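Local coordinates for protein sensor-type histidine kinase prrB (Mycobacterium tuberculosis, PDB 1YSR) that is the membrane sensor kinase of the PrrB/PrrA two-component system, whose C-terminal domain binds the ATP used to phosphorylate a histidine, at residues Gly46-Leu49 and Ala50-Ala54. Sequence-based numbering, arbitrary orientation.
Sequences GLRL and AVDNA
Arg48 and Asp52 form an i to i+4 salt bridge on the central helix 44-61 of the GHKL ATPase fold, the alpha/beta sandwich shared by histidine kinases, DNA gyrase B and Hsp90. Arg48 NE gives its N-H to Asp52 OD1 at 2.7 Å in a nearly straight bond, at the edge of the guanidinium and in its plane. On the acid the approach is syn, with NE 21° out of the carboxylate plane, and the two flat groups stand almost perpendicular, 86° apart. The arginine gets there by setting CG anti to its own backbone N and then bending at chi2, 60°, which lays CG and CD alongside the carboxylate one turn on. Asp52 has CG anti to its carbonyl carbon and leans back toward the preceding turn. Arginine suits this place because NE can serve Asp52 while NH1 makes a second salt bridge, to Asp20 of helix 10-24; two acids on different nitrogens probably fix the guanidinium's rotation. Ile39 of a second subunit packs on both partners. Beneath the pair, the amides of Ala50, Val51, Asp52 and Asn53 bond to the carbonyls four residues back. Small Ala50 fits the face toward helix 117-125, its methyl carbon CB 3.5 Å from Leu47 O and also touching Gln122. Leu47 and the branched Val51 fill the greasy seam with helix 10-24, and Val51 CG2 also rests 3.5 Å from Leu47 O. Asn53 and Asn57 fit the N box, which in related kinases contributes to the ATP-magnesium site; Asn53 sends its amide away from the preceding turn, and ND2 hydrogen-bonds to Ser102 OG. A water bridges the salt-bridged pair, donating to Asp52 OD1 at 2.8 Å and weakly accepting from Arg48 NH1 at 3.2 Å.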
loop_
_atom_site.group_PDB
_atom_site.type_symbol
_atom_site.label_atom_id
_atom_site.label_comp_id
_atom_site.label_asym_id
_atom_site.label_seq_id
_atom_site.Cartn_x
_atom_site.Cartn_y
_atom_site.Cartn_z
ATOM N N GLY A 46 5.053 5.991 -0.817
ATOM C CA GLY A 46 5.757 7.017 -0.005
ATOM C C GLY A 46 5.593 6.665 1.472
ATOM O O GLY A 46 6.551 6.767 2.236
ATOM N N LEU A 47 4.379 6.242 1.872
ATOM C CA LEU A 47 4.186 5.894 3.316
ATOM C C LEU A 47 5.059 4.697 3.706
ATOM O O LEU A 47 5.719 4.685 4.772
ATOM C CB LEU A 47 2.722 5.641 3.635
ATOM C CG LEU A 47 1.896 6.917 3.555
ATOM C CD1 LEU A 47 0.462 6.578 3.527
ATOM C CD2 LEU A 47 2.252 7.936 4.694
ATOM N N ARG A 48 5.059 3.702 2.834
ATOM C CA ARG A 48 5.876 2.514 3.098
ATOM C C ARG A 48 7.334 2.891 3.163
ATOM O O ARG A 48 8.082 2.401 4.006
ATOM C CB ARG A 48 5.622 1.429 2.050
ATOM C CG ARG A 48 6.531 0.172 2.202
ATOM C CD ARG A 48 6.377 -0.564 3.579
ATOM N NE ARG A 48 7.420 -1.585 3.569
ATOM C CZ ARG A 48 7.226 -2.828 3.124
ATOM N NH1 ARG A 48 8.242 -3.664 3.053
ATOM N NH2 ARG A 48 6.019 -3.221 2.794
ATOM N N LEU A 49 7.786 3.734 2.234
ATOM C CA LEU A 49 9.176 4.149 2.252
ATOM C C LEU A 49 9.588 4.879 3.573
ATOM O O LEU A 49 10.727 4.655 4.096
ATOM C CB LEU A 49 9.417 5.079 1.075
ATOM C CG LEU A 49 10.803 5.708 0.903
ATOM C CD1 LEU A 49 11.836 4.684 0.631
ATOM C CD2 LEU A 49 10.687 6.772 -0.228
ATOM N N ALA A 50 8.701 5.743 4.059
ATOM C CA ALA A 50 8.916 6.503 5.329
ATOM C C ALA A 50 9.136 5.476 6.454
ATOM O O ALA A 50 10.104 5.587 7.258
ATOM C CB ALA A 50 7.724 7.389 5.602
ATOM N N VAL A 51 8.257 4.487 6.503
ATOM C CA VAL A 51 8.355 3.411 7.529
ATOM C C VAL A 51 9.630 2.615 7.372
ATOM O O VAL A 51 10.334 2.350 8.342
ATOM C CB VAL A 51 7.090 2.528 7.529
ATOM C CG1 VAL A 51 7.268 1.382 8.486
ATOM C CG2 VAL A 51 5.856 3.354 7.962
ATOM N N ASP A 52 9.940 2.205 6.128
ATOM C CA ASP A 52 11.177 1.519 5.823
ATOM C C ASP A 52 12.379 2.311 6.290
ATOM O O ASP A 52 13.287 1.730 6.879
ATOM C CB ASP A 52 11.329 1.260 4.286
ATOM C CG ASP A 52 10.366 0.201 3.748
ATOM O OD1 ASP A 52 9.738 -0.503 4.549
ATOM O OD2 ASP A 52 10.230 0.063 2.480
ATOM N N ASN A 53 12.393 3.619 6.011
ATOM C CA ASN A 53 13.507 4.458 6.351
ATOM C C ASN A 53 13.670 4.530 7.900
ATOM O O ASN A 53 14.799 4.547 8.426
ATOM C CB ASN A 53 13.279 5.855 5.771
ATOM C CG ASN A 53 14.504 6.754 5.886
ATOM O OD1 ASN A 53 14.432 7.846 6.437
ATOM N ND2 ASN A 53 15.633 6.319 5.313
ATOM N N ALA A 54 12.538 4.653 8.591
ATOM C CA ALA A 54 12.525 4.745 10.072
ATOM C C ALA A 54 13.098 3.445 10.660
ATOM O O ALA A 54 13.957 3.488 11.561
ATOM C CB ALA A 54 11.128 4.981 10.552
HETATM O O HOH W 1 9.973 -3.066 5.694
#